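Local coordinates for protein BvnE (Penicillium brevicompactum, PDB 6U9I) that catalyses the stereoselective semipinacol rearrangement in brevianamide assembly, acting as an isomerase (pinacolase), at the interface of chains A and B. Residues are numbered along the deposited sequence; one frame, centred on the assembly and turned at random. Chains: chain A/B, BvnE.

Contact 1: the interface of chains A and B. Residues chain A 89-91, 93-94, 96, 98, 119; chain B 15, 87-91, 98.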
loop_
_atom_site.group_PDB
_atom_site.type_symbol
_atom_site.label_atom_id
_atom_site.label_comp_id
_atom_site.label_asym_id
_atom_site.label_seq_id
_atom_site.Cartn_x
_atom_site.Cartn_y
_atom_site.Cartn_z
ATOM N N ILE A 89 4.626 -9.826 1.876
ATOM C CA ILE A 89 5.788 -9.258 2.550
ATOM C C ILE A 89 5.541 -9.448 4.033
ATOM O O ILE A 89 4.513 -8.998 4.538
ATOM C CB ILE A 89 5.955 -7.770 2.211
ATOM C CG1 ILE A 89 6.036 -7.585 0.696
ATOM C CG2 ILE A 89 7.169 -7.191 2.916
ATOM C CD1 ILE A 89 5.922 -6.138 0.277
ATOM N N VAL A 90 6.457 -10.117 4.734
ATOM C CA VAL A 90 6.184 -10.599 6.091
ATOM C C VAL A 90 7.182 -9.994 7.069
ATOM O O VAL A 90 8.396 -10.192 6.923
ATOM C CB VAL A 90 6.234 -12.132 6.170
ATOM C CG1 VAL A 90 5.874 -12.594 7.591
ATOM C CG2 VAL A 90 5.285 -12.738 5.159
ATOM N N ASP A 91 6.666 -9.299 8.102
ATOM C CA ASP A 91 7.471 -8.838 9.236
ATOM C C ASP A 91 7.118 -9.735 10.418
ATOM O O ASP A 91 6.110 -9.507 11.093
ATOM C CB ASP A 91 7.208 -7.364 9.544
ATOM C CG ASP A 91 8.143 -6.800 10.636
ATOM O OD1 ASP A 91 8.716 -7.586 11.412
ATOM O OD2 ASP A 91 8.294 -5.558 10.730
ATOM N N ARG A 93 8.509 -10.050 13.328
ATOM C CA ARG A 93 8.570 -9.399 14.633
ATOM C C ARG A 93 7.275 -8.660 14.951
ATOM O O ARG A 93 6.774 -8.723 16.082
ATOM C CB ARG A 93 9.756 -8.438 14.682
ATOM C CG ARG A 93 9.838 -7.669 15.994
ATOM C CD ARG A 93 11.195 -7.011 16.190
ATOM N NE ARG A 93 11.191 -6.186 17.399
ATOM C CZ ARG A 93 11.684 -6.576 18.570
ATOM N NH1 ARG A 93 11.628 -5.761 19.618
ATOM N NH2 ARG A 93 12.240 -7.775 18.693
ATOM N N LEU A 94 6.717 -7.956 13.971
ATOM C CA LEU A 94 5.491 -7.196 14.151
ATOM C C LEU A 94 4.229 -8.000 13.854
ATOM O O LEU A 94 3.122 -7.467 14.027
ATOM C CB LEU A 94 5.524 -5.945 13.270
ATOM C CG LEU A 94 6.714 -5.007 13.500
ATOM C CD1 LEU A 94 6.549 -3.728 12.707
ATOM C CD2 LEU A 94 6.857 -4.687 14.993
ATOM N N LYS A 96 3.098 -8.809 10.968
ATOM C CA LYS A 96 2.414 -8.101 9.894
ATOM C C LYS A 96 2.703 -8.766 8.555
ATOM O O LYS A 96 3.798 -9.292 8.332
ATOM C CB LYS A 96 2.824 -6.642 9.841
ATOM C CG LYS A 96 2.297 -5.856 11.039
ATOM C CD LYS A 96 2.656 -4.398 10.918
ATOM C CE LYS A 96 2.430 -3.668 12.234
ATOM N NZ LYS A 96 0.978 -3.360 12.497
ATOM N N VAL A 98 2.075 -7.687 4.403
ATOM C CA VAL A 98 1.652 -6.669 3.441
ATOM C C VAL A 98 1.424 -7.341 2.092
ATOM O O VAL A 98 2.253 -8.145 1.658
ATOM C CB VAL A 98 2.700 -5.552 3.325
ATOM C CG1 VAL A 98 2.268 -4.513 2.286
ATOM C CG2 VAL A 98 2.900 -4.889 4.692
ATOM N N VAL A 119 -2.370 -4.076 4.723
ATOM C CA VAL A 119 -1.477 -4.426 5.825
ATOM C C VAL A 119 -2.303 -5.213 6.835
ATOM O O VAL A 119 -3.195 -4.651 7.485
ATOM C CB VAL A 119 -0.848 -3.196 6.489
ATOM C CG1 VAL A 119 0.099 -3.641 7.617
ATOM C CG2 VAL A 119 -0.132 -2.319 5.454
ATOM N N ARG B 15 17.867 -6.320 10.264
ATOM C CA ARG B 15 16.689 -5.480 10.458
ATOM C C ARG B 15 17.083 -4.028 10.684
ATOM O O ARG B 15 16.480 -3.119 10.099
ATOM C CB ARG B 15 15.835 -5.989 11.623
ATOM C CG ARG B 15 14.573 -5.149 11.808
ATOM C CD ARG B 15 13.746 -5.565 13.020
ATOM N NE ARG B 15 12.479 -4.837 13.034
ATOM C CZ ARG B 15 11.337 -5.322 12.548
ATOM N NH1 ARG B 15 10.236 -4.584 12.576
ATOM N NH2 ARG B 15 11.303 -6.540 12.027
ATOM N N VAL B 87 5.079 2.841 11.435
ATOM C CA VAL B 87 6.435 2.359 11.690
ATOM C C VAL B 87 6.933 1.655 10.435
ATOM O O VAL B 87 6.136 1.245 9.576
ATOM C CB VAL B 87 6.487 1.392 12.895
ATOM C CG1 VAL B 87 5.996 2.075 14.172
ATOM C CG2 VAL B 87 5.712 0.110 12.585
ATOM N N PRO B 88 8.249 1.482 10.308
ATOM C CA PRO B 88 8.778 0.642 9.219
ATOM C C PRO B 88 8.422 -0.817 9.454
ATOM O O PRO B 88 8.722 -1.379 10.510
ATOM C CB PRO B 88 10.295 0.863 9.293
ATOM C CG PRO B 88 10.474 2.103 10.116
ATOM C CD PRO B 88 9.326 2.117 11.083
ATOM N N ILE B 89 7.768 -1.423 8.470
ATOM C CA ILE B 89 7.480 -2.851 8.465
ATOM C C ILE B 89 8.607 -3.501 7.678
ATOM O O ILE B 89 8.851 -3.117 6.531
ATOM C CB ILE B 89 6.105 -3.137 7.831
ATOM C CG1 ILE B 89 4.999 -2.436 8.630
ATOM C CG2 ILE B 89 5.843 -4.629 7.694
ATOM C CD1 ILE B 89 3.655 -2.380 7.900
ATOM N N VAL B 90 9.307 -4.460 8.284
ATOM C CA VAL B 90 10.565 -4.974 7.742
ATOM C C VAL B 90 10.434 -6.467 7.486
ATOM O O VAL B 90 10.142 -7.242 8.407
ATOM C CB VAL B 90 11.748 -4.691 8.679
ATOM C CG1 VAL B 90 13.049 -5.203 8.045
ATOM C CG2 VAL B 90 11.848 -3.212 8.956
ATOM N N ASP B 91 10.677 -6.874 6.243
ATOM C CA ASP B 91 10.817 -8.275 5.868
ATOM C C ASP B 91 12.304 -8.499 5.603
ATOM O O ASP B 91 12.807 -8.146 4.531
ATOM C CB ASP B 91 9.965 -8.596 4.638
ATOM C CG ASP B 91 9.997 -10.072 4.265
ATOM O OD1 ASP B 91 10.979 -10.764 4.609
ATOM O OD2 ASP B 91 9.031 -10.550 3.620
ATOM N N VAL B 98 8.204 -1.506 4.308
ATOM C CA VAL B 98 6.948 -0.877 3.925
ATOM C C VAL B 98 6.715 0.290 4.869
ATOM O O VAL B 98 6.897 0.150 6.082
ATOM C CB VAL B 98 5.771 -1.870 3.989
ATOM C CG1 VAL B 98 4.470 -1.198 3.554
ATOM C CG2 VAL B 98 6.055 -3.094 3.120
#
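The carboxylate of A:Asp91 is the polar hub at this edge of the interface between the two chains of the deposited assembly, probably a homodimer. B:Arg15 grips it end-on, NH1 to OD2 and NH2 to OD1, in a two-pronged salt bridge. The NH1 bond of B:Arg15 is 2.9 Å long and uses the syn lone pair of A:Asp91 OD2. Both oxygens lie near the guanidinium plane, but the carboxylate's own plane is turned 44° from it, so that NH2 meets OD1 from above the carboxylate. A:Asp91 OD2 accepts a second hydrogen bond from the amide B:Val90 N at 2.9 Å, which arrives almost perfectly straight but from above the carboxylate plane. The other oxygen, A:Asp91 OD1, is also met from above by the amide A:Leu94 N of its own chain, in a longer bond of 3.3 Å. At least four donors hold the group, which should favour its charged form. The twin aspartate repeats the backbone part of this scheme: B:Asp91 OD2 accepts from A:Val90 N at 2.8 Å.

Hydrophobic packing flanks the acid. B:Ile89 lays CG2 against A:Asp91 CB at 3.6 Å, while its CD1 tip reaches between A:Lys96 CD and A:Val119 CG1, each 3.8 Å away. Farther in, A:Val98 and B:Val98 meet tip to tip through their CG2 methyls, 4.0 Å apart.

Torsions set these groups in place. A:Asp91 CG stands anti to the backbone N (chi1 -174°), and B:Arg15 is extended from CG to NE, so that it delivers its guanidinium at full length. One face of that guanidinium lies under the poorly ordered A:Arg93, through CD; B:Val90 CB backs the opposite face near the rim, and A:Leu94 CD1 sits at the edge.

In the fold, the short strands 89-91 of both chains face each other beside the long strands 96-107, and B:Arg15 reaches in from the start of helix 14-31.

Contact 2: the interface of chains A and B. Residues chain A 51, 100, 115-117, 135-140; chain B 51, 135-138.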
loop_
_atom_site.group_PDB
_atom_site.type_symbol
_atom_site.label_atom_id
_atom_site.label_comp_id
_atom_site.label_asym_id
_atom_site.label_seq_id
_atom_site.Cartn_x
_atom_site.Cartn_y
_atom_site.Cartn_z
ATOM N N PRO A 51 -6.812 5.658 1.623
ATOM C CA PRO A 51 -6.252 6.809 2.337
ATOM C C PRO A 51 -7.310 7.600 3.099
ATOM O O PRO A 51 -8.504 7.359 2.920
ATOM C CB PRO A 51 -5.646 7.659 1.211
ATOM C CG PRO A 51 -6.470 7.326 0.006
ATOM C CD PRO A 51 -6.751 5.837 0.159
ATOM N N HIS A 100 -0.006 -6.593 -2.038
ATOM C CA HIS A 100 -0.482 -5.778 -3.146
ATOM C C HIS A 100 -1.514 -6.610 -3.899
ATOM O O HIS A 100 -1.176 -7.657 -4.451
ATOM C CB HIS A 100 0.711 -5.414 -4.027
ATOM C CG HIS A 100 0.430 -4.365 -5.052
ATOM N ND1 HIS A 100 1.296 -4.115 -6.096
ATOM C CD2 HIS A 100 -0.604 -3.501 -5.200
ATOM C CE1 HIS A 100 0.806 -3.141 -6.847
ATOM N NE2 HIS A 100 -0.346 -2.751 -6.325
ATOM N N GLU A 115 -7.689 -2.000 -6.880
ATOM C CA GLU A 115 -6.312 -2.332 -6.544
ATOM C C GLU A 115 -6.022 -1.787 -5.156
ATOM O O GLU A 115 -6.436 -0.668 -4.830
ATOM C CB GLU A 115 -5.333 -1.735 -7.568
ATOM C CG GLU A 115 -3.860 -2.031 -7.296
ATOM C CD GLU A 115 -2.934 -1.331 -8.283
ATOM O OE1 GLU A 115 -1.721 -1.206 -7.993
ATOM O OE2 GLU A 115 -3.420 -0.906 -9.359
ATOM N N TYR A 116 -5.323 -2.570 -4.334
ATOM C CA TYR A 116 -5.114 -2.193 -2.941
ATOM C C TYR A 116 -3.711 -2.552 -2.490
ATOM O O TYR A 116 -3.105 -3.505 -2.986
ATOM C CB TYR A 116 -6.078 -2.887 -1.971
ATOM C CG TYR A 116 -7.469 -3.095 -2.491
ATOM C CD1 TYR A 116 -7.735 -4.111 -3.409
ATOM C CD2 TYR A 116 -8.522 -2.296 -2.064
ATOM C CE1 TYR A 116 -8.994 -4.314 -3.888
ATOM C CE2 TYR A 116 -9.807 -2.497 -2.555
ATOM C CZ TYR A 116 -10.029 -3.505 -3.459
ATOM O OH TYR A 116 -11.297 -3.744 -3.963
ATOM N N MET A 117 -3.232 -1.812 -1.497
ATOM C CA MET A 117 -2.139 -2.253 -0.640
ATOM C C MET A 117 -2.735 -2.506 0.737
ATOM O O MET A 117 -3.271 -1.584 1.366
ATOM C CB MET A 117 -1.019 -1.211 -0.583
ATOM C CG MET A 117 0.310 -1.734 -0.064
ATOM S SD MET A 117 1.124 -2.888 -1.201
ATOM C CE MET A 117 1.469 -1.846 -2.610
ATOM N N PHE A 135 -5.600 0.046 1.905
ATOM C CA PHE A 135 -5.277 1.268 1.168
ATOM C C PHE A 135 -5.703 1.065 -0.287
ATOM O O PHE A 135 -5.026 0.368 -1.046
ATOM C CB PHE A 135 -3.782 1.560 1.287
ATOM C CG PHE A 135 -3.390 2.971 0.911
ATOM C CD1 PHE A 135 -3.430 3.390 -0.415
ATOM C CD2 PHE A 135 -2.935 3.858 1.879
ATOM C CE1 PHE A 135 -3.060 4.690 -0.775
ATOM C CE2 PHE A 135 -2.557 5.167 1.525
ATOM C CZ PHE A 135 -2.629 5.581 0.207
ATOM N N ALA A 136 -6.817 1.679 -0.674
ATOM C CA ALA A 136 -7.437 1.460 -1.975
ATOM C C ALA A 136 -6.956 2.475 -3.011
ATOM O O ALA A 136 -6.385 3.522 -2.686
ATOM C CB ALA A 136 -8.966 1.538 -1.860
ATOM N N ASP A 137 -7.184 2.131 -4.281
ATOM C CA ASP A 137 -7.141 3.077 -5.398
ATOM C C ASP A 137 -8.322 4.027 -5.219
ATOM O O ASP A 137 -9.465 3.684 -5.536
ATOM C CB ASP A 137 -7.213 2.302 -6.715
ATOM C CG ASP A 137 -7.179 3.191 -7.965
ATOM O OD1 ASP A 137 -7.436 4.414 -7.906
ATOM O OD2 ASP A 137 -6.920 2.634 -9.047
ATOM N N SER A 138 -8.061 5.215 -4.670
ATOM C CA SER A 138 -9.169 6.077 -4.268
ATOM C C SER A 138 -9.879 6.679 -5.475
ATOM O O SER A 138 -11.102 6.870 -5.449
ATOM C CB SER A 138 -8.652 7.179 -3.343
ATOM O OG SER A 138 -7.489 7.780 -3.903
ATOM N N ASP A 139 -9.132 7.009 -6.534
ATOM C CA ASP A 139 -9.788 7.483 -7.751
ATOM C C ASP A 139 -10.779 6.452 -8.258
ATOM O O ASP A 139 -11.906 6.796 -8.639
ATOM C CB ASP A 139 -8.766 7.801 -8.845
ATOM C CG ASP A 139 -9.430 8.240 -10.151
ATOM O OD1 ASP A 139 -10.231 9.192 -10.106
ATOM O OD2 ASP A 139 -9.166 7.630 -11.214
ATOM N N TYR A 140 -10.387 5.176 -8.252
ATOM C CA TYR A 140 -11.308 4.147 -8.705
ATOM C C TYR A 140 -12.515 4.060 -7.783
ATOM O O TYR A 140 -13.647 3.885 -8.249
ATOM C CB TYR A 140 -10.606 2.791 -8.806
ATOM C CG TYR A 140 -11.467 1.816 -9.558
ATOM C CD1 TYR A 140 -11.413 1.745 -10.936
ATOM C CD2 TYR A 140 -12.382 1.009 -8.892
ATOM C CE1 TYR A 140 -12.222 0.875 -11.636
ATOM C CE2 TYR A 140 -13.190 0.136 -9.579
ATOM C CZ TYR A 140 -13.107 0.073 -10.955
ATOM O OH TYR A 140 -13.916 -0.792 -11.653
ATOM N N PRO B 51 -1.479 3.419 -7.884
ATOM C CA PRO B 51 -2.054 2.250 -8.561
ATOM C C PRO B 51 -1.941 2.327 -10.079
ATOM O O PRO B 51 -1.597 3.369 -10.643
ATOM C CB PRO B 51 -3.529 2.271 -8.133
ATOM C CG PRO B 51 -3.799 3.727 -7.781
ATOM C CD PRO B 51 -2.512 4.237 -7.210
ATOM N N PHE B 135 2.693 3.782 -3.892
ATOM C CA PHE B 135 1.240 3.654 -4.049
ATOM C C PHE B 135 0.599 4.909 -3.461
ATOM O O PHE B 135 0.462 5.045 -2.243
ATOM C CB PHE B 135 0.755 2.366 -3.382
ATOM C CG PHE B 135 -0.632 1.915 -3.794
ATOM C CD1 PHE B 135 -1.739 2.728 -3.615
ATOM C CD2 PHE B 135 -0.828 0.640 -4.306
ATOM C CE1 PHE B 135 -3.022 2.283 -3.967
ATOM C CE2 PHE B 135 -2.107 0.179 -4.653
ATOM C CZ PHE B 135 -3.206 1.008 -4.488
ATOM N N ALA B 136 0.193 5.825 -4.338
ATOM C CA ALA B 136 -0.341 7.128 -3.950
ATOM C C ALA B 136 -1.857 7.096 -3.802
ATOM O O ALA B 136 -2.541 6.188 -4.278
ATOM C CB ALA B 136 0.040 8.186 -4.989
ATOM N N ASP B 137 -2.380 8.117 -3.127
ATOM C CA ASP B 137 -3.816 8.408 -3.131
ATOM C C ASP B 137 -4.154 8.932 -4.522
ATOM O O ASP B 137 -3.805 10.065 -4.878
ATOM C CB ASP B 137 -4.115 9.403 -2.006
ATOM C CG ASP B 137 -5.535 9.975 -2.022
ATOM O OD1 ASP B 137 -6.310 9.814 -2.981
ATOM O OD2 ASP B 137 -5.870 10.631 -1.015
ATOM N N SER B 138 -4.778 8.082 -5.344
ATOM C CA SER B 138 -4.925 8.407 -6.762
ATOM C C SER B 138 -5.984 9.478 -6.983
ATOM O O SER B 138 -5.850 10.292 -7.908
ATOM C CB SER B 138 -5.277 7.150 -7.565
ATOM O OG SER B 138 -6.379 6.483 -6.962
HETATM O O HOH W 1 -5.074 5.432 -4.076
#
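Water 1 is gripped by at least four backbone groups, the carbonyls A:Ala136 O and B:Ala136 O and the amides A:Ser138 N and B:Ser138 N, so it joins the chains through matching atoms. It marks the part of the two-fold interface, probably that of a biological dimer, where strand 129-136 runs into the C-terminal helix.

Beside the water, B:Ser138 OG donates a short hydrogen bond of 2.5 Å to A:Asp137 OD1. The amide A:Tyr140 N also points to A:Asp137 OD1 from within its own chain, at 3.1 Å; both donors approach from above the carboxylate plane. This is a helix N-cap in which the acid preceding helix 138-150 receives an amide of the first turn, and the helix end would be expected to stabilise its negative charge. B:Ser138 OG in turn accepts from A:Asp139 N at 2.8 Å. Its hydroxyl is put there by a chi1 of 51°, with OG in the crowded position between the backbone N and the carbonyl carbon. The exchanged pair, A:Ser138 OG to B:Asp137 OD1, repeats the serine-aspartate bond.

Next to this polar cluster the two Phe135 side chains run antiparallel alongside one another, with the rings edge-to-face, planes 82° apart and the ring centroids of A:Phe135 and B:Phe135 5.6 Å apart. Each has CG anti to its backbone N. B:Phe135 pushes its CD2-CE2 side into chain A, where A:Met117 CE meets CD2 and A:Glu115 CG lies near CE2. B:Pro51, which follows a cis peptide bond, places its N over the centre of one face of the B:Phe135 ring, and its CB and CG pack on the carboxylates of A:Glu115 and A:Asp137.

A:His100 also touches the B:Phe135 ring at CE2 and probably holds A:Glu115 in place: the imidazole NE2 of A:His100 donates to A:Glu115 OE1 at 2.7 Å, close to the ring plane and onto the anti lone pair of that oxygen.

Contact 1 and contact 2 belong to one two-fold symmetric interface, their C-alpha centres about 19 Å apart. Strands 96-107 and 115-122 of chain A run between them, giving A:Lys96, A:Val98 and A:Val119 to contact 1 and A:His100 and A:Glu115 to A:Met117 to contact 2. The polar grips come from elements at either end: strand 89-91 with the partner's helix 14-31, and the junction of strand 129-136 with the C-terminal helix. Holding on at two separated places probably sets how the two chains are oriented, as in a dimer, although the structure alone does not show the state in solution.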